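Local coordinates for protein NADPH-dependent aldehyde reductase YqhD (Escherichia coli, PDB 4QGS) that reduces a broad range of short-chain aldehydes, among them butanal, propanal and acrolein, to alcohols with NADPH and a catalytic zinc ion, at residues A276-G281 with L290-T295; G349-T352 with D356-L359; F207-E212 with Q261-L266. All coordinates share one frame; numbering follows the deposited sequence.

Contact 1 (A276-G281 with L290-T295). With ZN (zinc ion), chain B.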
# COMPACT_ATOMS: atom_id res chain seq x y z
N ALA A 276 -11.42 4.34 7.20
CA ALA A 276 -11.96 3.59 8.33
C ALA A 276 -11.89 2.09 8.09
O ALA A 276 -11.67 1.31 9.02
CB ALA A 276 -13.39 4.01 8.63
N THR A 277 -12.08 1.68 6.83
CA THR A 277 -11.96 0.25 6.49
C THR A 277 -10.55 -0.25 6.80
O THR A 277 -10.38 -1.32 7.41
CB THR A 277 -12.31 -0.01 5.01
OG1 THR A 277 -13.71 0.22 4.81
CG2 THR A 277 -11.97 -1.47 4.59
N HIS A 278 -9.54 0.53 6.42
CA HIS A 278 -8.16 0.22 6.79
C HIS A 278 -7.94 0.18 8.31
O HIS A 278 -7.30 -0.75 8.80
CB HIS A 278 -7.17 1.22 6.13
CG HIS A 278 -6.61 0.73 4.83
ND1 HIS A 278 -7.35 0.69 3.67
CD2 HIS A 278 -5.39 0.22 4.51
CE1 HIS A 278 -6.61 0.18 2.69
NE2 HIS A 278 -5.42 -0.11 3.18
N MET A 279 -8.46 1.16 9.05
CA MET A 279 -8.22 1.20 10.49
C MET A 279 -8.86 0.01 11.20
O MET A 279 -8.24 -0.60 12.08
CB MET A 279 -8.73 2.52 11.08
CG MET A 279 -7.99 3.75 10.53
SD MET A 279 -6.20 3.68 10.77
CE MET A 279 -5.65 3.21 9.13
N LEU A 280 -10.09 -0.33 10.80
CA LEU A 280 -10.78 -1.50 11.38
C LEU A 280 -10.08 -2.79 10.98
O LEU A 280 -9.90 -3.70 11.79
CB LEU A 280 -12.24 -1.54 10.94
CG LEU A 280 -13.20 -0.49 11.52
CD1 LEU A 280 -14.64 -0.79 11.11
CD2 LEU A 280 -13.08 -0.46 13.02
N GLY A 281 -9.70 -2.86 9.71
CA GLY A 281 -8.99 -4.02 9.21
C GLY A 281 -7.68 -4.27 9.92
O GLY A 281 -7.31 -5.43 10.17
N LEU A 290 -4.61 -12.15 10.07
CA LEU A 290 -5.14 -12.20 8.72
C LEU A 290 -4.31 -11.31 7.79
O LEU A 290 -3.75 -10.33 8.24
CB LEU A 290 -6.60 -11.74 8.69
CG LEU A 290 -7.63 -12.51 9.53
CD1 LEU A 290 -9.04 -12.04 9.17
CD2 LEU A 290 -7.52 -14.00 9.38
N ASP A 291 -4.19 -11.70 6.51
CA ASP A 291 -3.53 -10.84 5.52
C ASP A 291 -4.19 -9.47 5.50
O ASP A 291 -5.41 -9.38 5.66
CB ASP A 291 -3.60 -11.43 4.10
CG ASP A 291 -2.83 -12.72 3.95
OD1 ASP A 291 -2.04 -13.06 4.86
OD2 ASP A 291 -3.00 -13.39 2.91
N HIS A 292 -3.40 -8.42 5.27
CA HIS A 292 -3.94 -7.06 5.13
C HIS A 292 -5.19 -7.03 4.25
O HIS A 292 -6.26 -6.55 4.67
CB HIS A 292 -2.87 -6.13 4.56
CG HIS A 292 -3.32 -4.71 4.32
ND1 HIS A 292 -3.92 -3.94 5.29
CD2 HIS A 292 -3.24 -3.93 3.21
CE1 HIS A 292 -4.20 -2.75 4.79
NE2 HIS A 292 -3.80 -2.72 3.53
N ALA A 293 -5.08 -7.56 3.04
CA ALA A 293 -6.18 -7.48 2.08
C ALA A 293 -7.40 -8.28 2.51
O ALA A 293 -8.52 -7.91 2.19
CB ALA A 293 -5.71 -7.94 0.70
N GLN A 294 -7.18 -9.40 3.22
CA GLN A 294 -8.31 -10.18 3.73
C GLN A 294 -9.12 -9.34 4.71
O GLN A 294 -10.35 -9.37 4.68
CB GLN A 294 -7.82 -11.47 4.41
CG GLN A 294 -7.17 -12.44 3.45
CD GLN A 294 -6.45 -13.59 4.17
OE1 GLN A 294 -6.13 -13.50 5.36
NE2 GLN A 294 -6.18 -14.66 3.43
N THR A 295 -8.44 -8.57 5.55
CA THR A 295 -9.18 -7.77 6.53
C THR A 295 -10.00 -6.68 5.82
O THR A 295 -11.08 -6.31 6.29
CB THR A 295 -8.25 -7.11 7.56
OG1 THR A 295 -7.50 -6.05 6.95
CG2 THR A 295 -7.30 -8.17 8.18
ZN ZN B . -3.74 -1.07 2.23
O HOH W 1 -2.45 -0.03 3.51
O HOH W 2 -1.75 -1.49 1.52
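T295 lies against G281 where two consecutive helices of the all-helical C-terminal domain of an iron-type alcohol dehydrogenase come together, and H278 and H292 on the same helices jointly bind the catalytic zinc. Helix 276-288 and helix 292-306 are joined by a short turn. Their backbones approach most closely at G281 and T295, with CA of G281 4.6 Å from CA of T295. Such proximity is possible because G281 has no side chain: T295 CB comes to 3.2 Å from G281 O, and T295 OG1 to 3.4 Å from G281 CA. The T295 hydroxyl lies between its own backbone N and carbonyl carbon (chi1 72°), which brings it back to the first turn of its helix. There OG1 donates to H292 O at 2.6 Å, in the carbonyl plane and on a lone pair, so this buried hydroxyl is satisfied within its own helix. T295 CG2 also reaches G281 O.

Nearer the metal, the two histidines converge from separate helices. CG of H292 is anti to the backbone N (chi1 178°), which carries its ring away from its helix toward H278. The ring planes are inclined by 59°, an oblique meeting, with H278 CD2 lying in the plane of the H292 ring at its edge, 3.2 Å from H292 CE1. E212 accepts a hydrogen bond from H278 ND1 and so fixes the rotation of that ring from the side remote from the metal. D205 and H209 supply the remaining protein ligands, and two waters complete six-fold coordination. H278 NE2 and H292 NE2 are 3.1 Å apart without a hydrogen bond, because both point at the zinc, which lies 2.1 Å from H292 NE2.

Contact 2 (G349-T352 with D356-L359)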
# COMPACT_ATOMS: atom_id res chain seq x y z
N GLY A 349 -10.71 -15.08 -4.72
CA GLY A 349 -10.23 -16.02 -3.71
C GLY A 349 -10.02 -15.38 -2.35
O GLY A 349 -9.32 -15.93 -1.50
N VAL A 350 -10.64 -14.22 -2.12
CA VAL A 350 -10.51 -13.50 -0.86
C VAL A 350 -11.87 -13.38 -0.15
O VAL A 350 -12.65 -12.48 -0.44
CB VAL A 350 -9.94 -12.06 -1.04
CG1 VAL A 350 -9.58 -11.46 0.31
CG2 VAL A 350 -8.72 -12.08 -1.97
N PRO A 351 -12.16 -14.31 0.76
CA PRO A 351 -13.45 -14.37 1.46
C PRO A 351 -13.78 -13.12 2.27
O PRO A 351 -12.88 -12.45 2.76
CB PRO A 351 -13.28 -15.58 2.40
CG PRO A 351 -12.27 -16.42 1.75
CD PRO A 351 -11.30 -15.47 1.09
N THR A 352 -15.07 -12.84 2.43
CA THR A 352 -15.47 -11.56 3.00
C THR A 352 -16.24 -11.62 4.33
O THR A 352 -16.79 -10.62 4.75
CB THR A 352 -16.33 -10.78 2.00
OG1 THR A 352 -17.53 -11.52 1.73
CG2 THR A 352 -15.57 -10.55 0.68
N ASP A 356 -15.53 -17.17 7.55
CA ASP A 356 -14.71 -17.84 6.53
C ASP A 356 -13.28 -18.09 7.01
O ASP A 356 -12.58 -18.93 6.45
CB ASP A 356 -14.65 -17.00 5.25
CG ASP A 356 -16.00 -16.81 4.61
OD1 ASP A 356 -16.78 -17.78 4.55
OD2 ASP A 356 -16.27 -15.68 4.15
N TYR A 357 -12.86 -17.35 8.02
CA TYR A 357 -11.51 -17.45 8.58
C TYR A 357 -11.49 -18.11 9.95
O TYR A 357 -10.48 -18.10 10.65
CB TYR A 357 -10.86 -16.07 8.65
CG TYR A 357 -10.77 -15.39 7.30
CD1 TYR A 357 -9.63 -15.52 6.51
CD2 TYR A 357 -11.82 -14.61 6.82
CE1 TYR A 357 -9.54 -14.88 5.27
CE2 TYR A 357 -11.75 -13.99 5.59
CZ TYR A 357 -10.60 -14.12 4.81
OH TYR A 357 -10.52 -13.50 3.58
N GLY A 358 -12.62 -18.70 10.33
CA GLY A 358 -12.74 -19.39 11.60
C GLY A 358 -12.95 -18.50 12.81
O GLY A 358 -12.79 -18.93 13.95
N LEU A 359 -13.33 -17.25 12.57
CA LEU A 359 -13.54 -16.27 13.62
C LEU A 359 -15.04 -16.09 13.82
O LEU A 359 -15.73 -15.72 12.87
CB LEU A 359 -12.88 -14.93 13.25
CG LEU A 359 -11.37 -15.04 13.02
CD1 LEU A 359 -10.82 -13.78 12.39
CD2 LEU A 359 -10.66 -15.33 14.35
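The contact of P351 with Y357 and D356 is a local closure, part polar and part apolar, inside the irregular connection between helix 330-347 and helix 364-373 in the C-terminal domain. The chain leaves the first of these helices through a Schellman motif at G349, whose positive phi (91°) turns it out of the last turn. It then runs through P351 and doubles back, so that CA of P351 and CA of D356 are 6.3 Å apart.

Y357 carries most of the polar part. Its CG is anti to the carbonyl carbon and beside the backbone N (chi1 -59°), which extends the phenol back along the loop to P351. The hydroxyl OH donates to P351 O at 2.7 Å. That oxygen lies in the plane of the phenol ring, at its edge, while the donor is tilted 25° from the carbonyl plane. The P351 and Y357 side chains cross at about a right angle: P351 CD comes to 3.3 Å from Y357 OH, and P351 CB to 3.9 Å from Y357 CE2. D356 approaches the same proline with its aliphatic carbon, P351 CB being 3.5 Å from D356 CB. Its carboxylate atom OD2 accepts a hydrogen bond from the backbone N of H353, between the two segments. V350 points away from this fold-back and packs on helices 196-211 and 292-306; the latter also sets Q294 and I298 against Y357.

Since the proline nitrogen carries no hydrogen, Y357 OH, 3.4 Å from P351 N, receives no bond from it. The cross-loop polar link thus runs one way, with the phenol as donor and the carbonyl as acceptor, and the proline carbons pack beside it.

Contact 3 (F207-E212 with Q261-L266). Unlike the reference sequence in segment 261-266: E263 (reference Leu). With ZN (zinc ion), chain B.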
# COMPACT_ATOMS: atom_id res chain seq x y z
N PHE A 207 -7.78 -1.92 -4.92
CA PHE A 207 -9.19 -1.60 -5.10
C PHE A 207 -9.67 -0.79 -3.90
O PHE A 207 -10.33 0.25 -4.04
CB PHE A 207 -10.00 -2.89 -5.27
CG PHE A 207 -11.44 -2.68 -5.71
CD1 PHE A 207 -11.81 -2.86 -7.03
CD2 PHE A 207 -12.42 -2.33 -4.78
CE1 PHE A 207 -13.13 -2.70 -7.44
CE2 PHE A 207 -13.75 -2.16 -5.19
CZ PHE A 207 -14.10 -2.34 -6.51
N VAL A 208 -9.32 -1.27 -2.71
CA VAL A 208 -9.79 -0.62 -1.49
C VAL A 208 -9.09 0.72 -1.27
O VAL A 208 -9.75 1.68 -0.89
CB VAL A 208 -9.60 -1.54 -0.27
CG1 VAL A 208 -9.99 -0.80 1.01
CG2 VAL A 208 -10.46 -2.79 -0.45
N HIS A 209 -7.79 0.81 -1.54
CA HIS A 209 -7.13 2.13 -1.44
C HIS A 209 -7.85 3.15 -2.31
O HIS A 209 -7.99 4.31 -1.92
CB HIS A 209 -5.65 2.05 -1.82
CG HIS A 209 -4.77 1.60 -0.70
ND1 HIS A 209 -3.83 2.41 -0.10
CD2 HIS A 209 -4.70 0.41 -0.04
CE1 HIS A 209 -3.21 1.74 0.86
NE2 HIS A 209 -3.72 0.53 0.91
N THR A 210 -8.32 2.71 -3.48
CA THR A 210 -9.04 3.60 -4.39
C THR A 210 -10.38 4.03 -3.78
O THR A 210 -10.68 5.22 -3.73
CB THR A 210 -9.26 2.95 -5.75
OG1 THR A 210 -7.99 2.55 -6.28
CG2 THR A 210 -9.96 3.95 -6.73
N VAL A 211 -11.18 3.08 -3.30
CA VAL A 211 -12.51 3.49 -2.79
C VAL A 211 -12.43 4.21 -1.45
O VAL A 211 -13.39 4.89 -1.06
CB VAL A 211 -13.48 2.29 -2.66
CG1 VAL A 211 -13.72 1.62 -4.02
CG2 VAL A 211 -12.97 1.28 -1.63
N GLU A 212 -11.32 4.09 -0.73
CA GLU A 212 -11.11 4.86 0.50
C GLU A 212 -11.08 6.35 0.20
O GLU A 212 -11.29 7.18 1.08
CB GLU A 212 -9.81 4.47 1.20
CG GLU A 212 -9.79 3.05 1.78
CD GLU A 212 -10.39 2.94 3.18
OE1 GLU A 212 -11.38 3.65 3.50
OE2 GLU A 212 -9.87 2.13 3.97
N GLN A 261 -1.29 3.56 -9.44
CA GLN A 261 -2.10 4.78 -9.33
C GLN A 261 -2.98 4.75 -8.08
O GLN A 261 -3.19 5.78 -7.44
CB GLN A 261 -2.94 4.97 -10.59
CG GLN A 261 -2.08 5.20 -11.83
CD GLN A 261 -1.23 6.46 -11.68
OE1 GLN A 261 -1.72 7.50 -11.31
NE2 GLN A 261 0.06 6.34 -11.95
N ALA A 262 -3.48 3.57 -7.70
CA ALA A 262 -4.31 3.45 -6.50
C ALA A 262 -3.54 3.87 -5.25
O ALA A 262 -4.11 4.40 -4.29
CB ALA A 262 -4.84 2.02 -6.36
N GLU A 263 -2.22 3.66 -5.26
CA GLU A 263 -1.36 4.03 -4.14
C GLU A 263 -0.64 5.39 -4.25
O GLU A 263 0.21 5.69 -3.43
CB GLU A 263 -0.30 2.94 -3.97
CG GLU A 263 -0.57 1.92 -2.90
CD GLU A 263 -1.44 0.79 -3.39
OE1 GLU A 263 -2.49 0.53 -2.75
OE2 GLU A 263 -1.07 0.15 -4.39
N ASN A 264 -1.01 6.24 -5.21
CA ASN A 264 -0.06 7.24 -5.72
C ASN A 264 -0.28 8.76 -5.39
O ASN A 264 0.69 9.47 -5.18
CB ASN A 264 0.02 7.05 -7.24
CG ASN A 264 1.14 7.85 -7.90
OD1 ASN A 264 1.34 9.01 -7.61
ND2 ASN A 264 1.90 7.19 -8.76
N GLY A 265 -1.51 9.26 -5.36
CA GLY A 265 -1.74 10.64 -4.93
C GLY A 265 -2.70 11.53 -5.71
O GLY A 265 -3.42 12.35 -5.12
N LEU A 266 -2.72 11.38 -7.03
CA LEU A 266 -3.63 12.14 -7.87
C LEU A 266 -5.10 11.91 -7.47
O LEU A 266 -5.86 12.87 -7.35
CB LEU A 266 -3.41 11.78 -9.34
CG LEU A 266 -3.89 12.69 -10.47
CD1 LEU A 266 -3.61 14.15 -10.17
CD2 LEU A 266 -3.21 12.28 -11.77
ZN ZN B . -3.74 -1.07 2.23
O HOH W 1 -2.45 -0.03 3.51
O HOH W 2 -1.75 -1.49 1.52
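H209, near the end of helix 196-211, meets A262 and E263 where helix 249-262 gives way to a loop, and its ring carries the contact. Starting at the backbone, H209 CB lies 3.7 Å from A262 O. CG, placed beside the backbone N and anti to the carbonyl carbon (chi1 -83°), is the ring atom closest to the glutamate, 3.2 Å from E263 OE1. The next two atoms, ND1 and CD2, are each 3.5 Å from the same E263 OE1, which hovers over one ring face, displaced toward the rim. Ring and carboxylate planes are 81° apart, and no hydrogen bond joins them. E263 reaches this place by a bend at chi2 (85°); the reference sequence has leucine here, so the carboxylate over the ring belongs to this deposited variant. At the tip, NE2 binds the zinc at 2.1 Å, while water 1, itself a zinc ligand, lies in the ring plane at the edge. H278 and W275 both meet the ring edge-to-face.

One residue on, T210 OG1 packs 3.2 Å from A262 CB while bonding to A206 O within its own helix. D205 and H209, one helical turn apart on helix 196-211, form the first half of the Asp-His-His-His metal site of the iron-containing alcohol dehydrogenase family, here occupied by zinc.

Overall arrangement
Along the chain the contacts come in series, 3, then 1, then 2, all within the helical C-terminal domain. Contacts 1 and 3 have centres about 15 Å apart and converge on the zinc: helices 196-211, 276-288 and 292-306 supply its protein ligands, helix 249-262 adds the second side of contact 3, and E212 of contact 3 reaches over to the H278 side chain of contact 1. Contact 2, its centre about 12 Å from that of contact 1, packs on it through Y357 and V350 on Q294, and Y357 and L359 on L290. Contacts 2 and 3 do not touch, their nearest atoms being about 9 Å apart. The outer loop reaches the metal site through helices 292-306 and 196-211, both of which carry zinc ligands.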